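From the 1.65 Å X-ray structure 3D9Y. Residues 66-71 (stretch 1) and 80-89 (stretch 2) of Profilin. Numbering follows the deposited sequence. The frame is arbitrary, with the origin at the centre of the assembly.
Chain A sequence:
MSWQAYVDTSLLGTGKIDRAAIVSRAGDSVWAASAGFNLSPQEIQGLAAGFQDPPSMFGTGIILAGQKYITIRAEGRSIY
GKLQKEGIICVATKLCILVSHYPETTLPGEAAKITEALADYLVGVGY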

ATOM      1  N   GLY A  66      12.156  -1.288   4.694  1.00 19.80           N
ATOM      2  CA  GLY A  66      13.000  -1.549   5.854  1.00 19.58           C
ATOM      3  C   GLY A  66      12.346  -1.268   7.198  1.00 19.59           C
ATOM      4  O   GLY A  66      13.033  -1.174   8.212  1.00 19.35           O
ATOM      5  N   GLN A  67      11.020  -1.160   7.209  1.00 19.45           N
ATOM      6  CA  GLN A  67      10.260  -0.818   8.405  1.00 19.14           C
ATOM      7  C   GLN A  67       9.186  -1.870   8.661  1.00 18.67           C
ATOM      8  O   GLN A  67       8.524  -2.301   7.722  1.00 19.14           O
ATOM      9  CB  GLN A  67       9.581   0.529   8.191  1.00 19.70           C
ATOM     10  CG  GLN A  67       9.051   1.178   9.451  1.00 20.58           C
ATOM     11  CD  GLN A  67      10.054   2.109  10.098  1.00 22.19           C
ATOM     12  OE1 GLN A  67       9.702   3.208  10.529  1.00 25.11           O
ATOM     13  NE2 GLN A  67      11.312   1.686  10.159  1.00 22.74           N
ATOM     14  N   LYS A  68       9.010  -2.275   9.919  1.00 17.88           N
ATOM     15  CA  LYS A  68       7.956  -3.224  10.293  1.00 17.52           C
ATOM     16  C   LYS A  68       6.809  -2.494  10.982  1.00 16.97           C
ATOM     17  O   LYS A  68       7.007  -1.863  12.024  1.00 17.28           O
ATOM     18  CB  LYS A  68       8.477  -4.339  11.214  1.00 17.48           C
ATOM     19  CG  LYS A  68       7.364  -5.283  11.687  1.00 18.19           C
ATOM     20  CD  LYS A  68       7.869  -6.458  12.503  1.00 18.35           C
ATOM     21  CE  LYS A  68       8.501  -7.528  11.633  1.00 19.43           C
ATOM     22  NZ  LYS A  68       8.561  -8.831  12.344  1.00 20.02           N
ATOM     23  N   TYR A  69       5.617  -2.595  10.393  1.00 15.77           N
ATOM     24  CA  TYR A  69       4.403  -1.999  10.943  1.00 15.14           C
ATOM     25  C   TYR A  69       3.569  -3.071  11.630  1.00 14.63           C
ATOM     26  O   TYR A  69       3.589  -4.242  11.231  1.00 15.24           O
ATOM     27  CB  TYR A  69       3.557  -1.357   9.846  1.00 14.96           C
ATOM     28  CG  TYR A  69       4.257  -0.244   9.111  1.00 14.60           C
ATOM     29  CD1 TYR A  69       3.933   1.093   9.341  1.00 14.20           C
ATOM     30  CD2 TYR A  69       5.250  -0.523   8.191  1.00 14.68           C
ATOM     31  CE1 TYR A  69       4.596   2.106   8.682  1.00 14.30           C
ATOM     32  CE2 TYR A  69       5.913   0.485   7.517  1.00 14.15           C
ATOM     33  CZ  TYR A  69       5.585   1.799   7.769  1.00 14.31           C
ATOM     34  OH  TYR A  69       6.231   2.797   7.092  1.00 14.86           O
ATOM     35  N   ILE A  70       2.841  -2.655  12.657  1.00 13.57           N
ATOM     36  CA  ILE A  70       1.899  -3.516  13.350  1.00 13.38           C
ATOM     37  C   ILE A  70       0.631  -3.612  12.513  1.00 13.21           C
ATOM     38  O   ILE A  70       0.030  -2.587  12.196  1.00 13.28           O
ATOM     39  CB  ILE A  70       1.547  -2.934  14.732  1.00 13.09           C
ATOM     40  CG1 ILE A  70       2.803  -2.859  15.608  1.00 13.17           C
ATOM     41  CG2 ILE A  70       0.446  -3.747  15.396  1.00 13.18           C
ATOM     42  N   THR A  71       0.238  -4.838  12.160  1.00 13.02           N
ATOM     43  CA  THR A  71      -0.947  -5.071  11.340  1.00 12.61           C
ATOM     44  C   THR A  71      -2.227  -4.776  12.145  1.00 12.52           C
ATOM     45  O   THR A  71      -2.401  -5.286  13.262  1.00 12.02           O
ATOM     46  CB  THR A  71      -0.970  -6.538  10.830  1.00 13.32           C
ATOM     47  OG1 THR A  71       0.284  -6.862  10.201  1.00 13.45           O
ATOM     48  CG2 THR A  71      -2.089  -6.762   9.864  1.00 12.78           C
TER
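Stretch 2, residues 80-89: YGKLQKEGII

Stretch 2 is a hairpin: strand 80-83 turns through a type II' beta turn from Leu-83 to Glu-86 and returns as strand 86-89. Its backbone is closed by paired hydrogen bonds, Leu-83 N to Glu-86 O (3.0 Å) and Gly-81 N to Ile-88 O (2.9 Å) among them. Strand 80-83 pairs with strand 67-71 in antiparallel register, although the fitted axes approach to 4.3 Å with N-to-C directions 114° apart, so the pairing is strongly splayed and 452 Å² is buried in all.

Gly-66, at positive phi, makes no contact. From Gln-67, whose CA-to-CB bond points toward the hairpin, CG packs 3.2 Å from Leu-83 CD2. A water lies 3.2 Å from Gln-67 OE1 and 3.3 Å from Glu-86 OE1, within reach of both carboxyl and amide oxygens. The CA-to-CB bond of Lys-68 points away from the hairpin, and the contact comes from its backbone, its O lying 3.4 Å from Leu-83 CD1.

Tyr-69 loses the most area to stretch 2. Its ring is sandwiched: Ile-88 CG2 stands over one face, 4.1 Å from the centroid and 21° off the normal, a CH-pi geometry, while Leu-83 CD2 covers the opposite face. Tyr-69 CD1 also approaches Leu-83 CB to 3.6 Å.

Ile-70 supplies the register. Ile-70 N donates to Lys-82 O (2.8 Å, 150°) and Lys-82 N donates to Ile-70 O (2.8 Å, 156°), the reciprocal pair expected of a hydrogen-bonded antiparallel bridge. Both side chains share a sheet face, with Ile-70 CB 4.3 Å from Lys-82 CG. Gly-81 CA comes within 3.1 Å of Ile-70 O; an ideal CB on Gly-81 would fall 3.0 Å from Tyr-69 CB, a clash.

Thr-71 forms the next, non-hydrogen-bonded pair with Gly-81, CA to CA 4.3 Å, and its CA makes a CA-H...O contact with Tyr-80 O at 3.6 Å.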

ATOM      1  N   TYR A  80      -3.655  -3.177   6.342  1.00 10.97           N
ATOM      2  CA  TYR A  80      -3.352  -1.872   6.931  1.00 11.22           C
ATOM      3  C   TYR A  80      -2.446  -2.091   8.137  1.00 11.46           C
ATOM      4  O   TYR A  80      -2.618  -3.056   8.878  1.00 11.49           O
ATOM      5  CB  TYR A  80      -4.582  -1.150   7.458  1.00 10.87           C
ATOM      6  CG  TYR A  80      -5.731  -0.860   6.509  1.00  9.87           C
ATOM      7  CD1 TYR A  80      -5.623  -1.025   5.126  1.00 10.02           C
ATOM      8  CD2 TYR A  80      -6.937  -0.411   7.016  1.00 11.11           C
ATOM      9  CE1 TYR A  80      -6.704  -0.745   4.271  1.00 10.28           C
ATOM     10  CE2 TYR A  80      -8.021  -0.135   6.183  1.00 10.64           C
ATOM     11  CZ  TYR A  80      -7.899  -0.301   4.807  1.00 10.14           C
ATOM     12  OH  TYR A  80      -8.969  -0.022   3.987  1.00 10.55           O
ATOM     13  N   GLY A  81      -1.527  -1.164   8.358  1.00 11.81           N
ATOM     14  CA  GLY A  81      -0.643  -1.228   9.523  1.00 12.37           C
ATOM     15  C   GLY A  81      -0.431   0.125  10.167  1.00 12.87           C
ATOM     16  O   GLY A  81      -0.753   1.177   9.583  1.00 12.69           O
ATOM     17  N   LYS A  82       0.117   0.097  11.379  1.00 13.22           N
ATOM     18  CA  LYS A  82       0.439   1.315  12.094  1.00 14.04           C
ATOM     19  C   LYS A  82       1.811   1.191  12.752  1.00 13.87           C
ATOM     20  O   LYS A  82       2.257   0.093  13.087  1.00 13.06           O
ATOM     21  CB  LYS A  82      -0.636   1.644  13.140  1.00 14.64           C
ATOM     22  CG  LYS A  82      -0.717   0.715  14.312  1.00 16.39           C
ATOM     23  CD  LYS A  82      -1.737   1.209  15.360  1.00 16.48           C
ATOM     24  CE  LYS A  82      -1.524   0.552  16.704  1.00 18.24           C
ATOM     25  NZ  LYS A  82      -2.721   0.637  17.596  1.00 18.49           N
ATOM     26  N   LEU A  83       2.464   2.331  12.905  1.00 13.95           N
ATOM     27  CA  LEU A  83       3.729   2.428  13.621  1.00 14.49           C
ATOM     28  C   LEU A  83       3.719   3.797  14.258  1.00 14.66           C
ATOM     29  O   LEU A  83       3.787   4.823  13.563  1.00 14.11           O
ATOM     30  CB  LEU A  83       4.898   2.256  12.663  1.00 14.20           C
ATOM     31  CG  LEU A  83       6.266   1.917  13.233  1.00 14.90           C
ATOM     32  CD1 LEU A  83       6.216   0.651  14.094  1.00 15.25           C
ATOM     33  CD2 LEU A  83       7.229   1.757  12.079  1.00 15.33           C
ATOM     34  N   GLN A  84       3.585   3.799  15.582  1.00 15.29           N
ATOM     35  CA  GLN A  84       3.225   4.986  16.331  1.00 16.17           C
ATOM     36  C   GLN A  84       1.998   5.620  15.664  1.00 16.74           C
ATOM     37  O   GLN A  84       1.047   4.907  15.318  1.00 17.51           O
ATOM     38  CB  GLN A  84       4.420   5.941  16.463  1.00 16.37           C
ATOM     39  CG  GLN A  84       5.604   5.346  17.237  1.00 17.45           C
ATOM     40  CD  GLN A  84       6.703   4.791  16.344  1.00 18.58           C
ATOM     41  OE1 GLN A  84       7.229   5.497  15.480  1.00 20.13           O
ATOM     42  NE2 GLN A  84       7.070   3.529  16.561  1.00 18.28           N
ATOM     43  N   LYS A  85       2.023   6.928  15.427  1.00 16.98           N
ATOM     44  CA  LYS A  85       0.843   7.616  14.915  1.00 16.98           C
ATOM     45  C   LYS A  85       0.857   7.718  13.386  1.00 16.95           C
ATOM     46  O   LYS A  85      -0.031   8.335  12.780  1.00 17.46           O
ATOM     47  CB  LYS A  85       0.698   8.988  15.593  1.00 17.63           C
ATOM     48  CG  LYS A  85       0.325   8.889  17.078  1.00 18.69           C
ATOM     49  CD  LYS A  85       1.532   8.596  17.981  1.00 19.91           C
ATOM     50  CE  LYS A  85       1.129   8.088  19.368  1.00 20.62           C
ATOM     51  NZ  LYS A  85       0.790   6.636  19.359  1.00 21.98           N
ATOM     52  N   GLU A  86       1.848   7.093  12.753  1.00 16.09           N
ATOM     53  CA  GLU A  86       1.860   6.962  11.296  1.00 15.83           C
ATOM     54  C   GLU A  86       1.334   5.583  10.911  1.00 14.80           C
ATOM     55  O   GLU A  86       1.057   4.744  11.777  1.00 14.59           O
ATOM     56  CB  GLU A  86       3.273   7.180  10.756  1.00 15.88           C
ATOM     57  CG  GLU A  86       3.928   8.467  11.273  1.00 16.39           C
ATOM     58  CD  GLU A  86       5.314   8.708  10.706  1.00 17.46           C
ATOM     59  OE1 GLU A  86       6.285   8.072  11.173  1.00 21.31           O
ATOM     60  OE2 GLU A  86       5.445   9.575   9.818  1.00 22.50           O
ATOM     61  N   GLY A  87       1.188   5.338   9.616  1.00 14.09           N
ATOM     62  CA  GLY A  87       0.712   4.033   9.172  1.00 14.10           C
ATOM     63  C   GLY A  87       0.810   3.827   7.683  1.00 13.83           C
ATOM     64  O   GLY A  87       1.354   4.661   6.943  1.00 13.25           O
ATOM     65  N   ILE A  88       0.275   2.696   7.260  1.00 13.82           N
ATOM     66  CA  ILE A  88       0.448   2.210   5.916  1.00 14.21           C
ATOM     67  C   ILE A  88      -0.850   1.539   5.499  1.00 13.73           C
ATOM     68  O   ILE A  88      -1.455   0.816   6.286  1.00 12.11           O
ATOM     69  CB  ILE A  88       1.666   1.237   5.864  1.00 15.61           C
ATOM     70  CG1 ILE A  88       2.139   1.014   4.429  1.00 17.22           C
ATOM     71  CG2 ILE A  88       1.374  -0.074   6.564  1.00 16.48           C
ATOM     72  CD1 ILE A  88       3.304   1.877   4.037  1.00 19.38           C
ATOM     73  N   ILE A  89      -1.272   1.826   4.270  1.00 13.34           N
ATOM     74  CA  ILE A  89      -2.497   1.273   3.672  1.00 13.48           C
ATOM     75  C   ILE A  89      -2.121   0.575   2.370  1.00 13.83           C
ATOM     76  O   ILE A  89      -1.606   1.216   1.446  1.00 14.24           O
ATOM     77  CB  ILE A  89      -3.463   2.404   3.312  1.00 13.70           C
ATOM     78  CG1 ILE A  89      -3.767   3.283   4.530  1.00 14.35           C
ATOM     79  CG2 ILE A  89      -4.750   1.844   2.619  1.00 13.13           C
ATOM     80  CD1 ILE A  89      -4.496   2.612   5.689  1.00 12.85           C
TER
HETATM   81  O   HOH W   1       7.652   5.500   9.646  1.00 73.98           O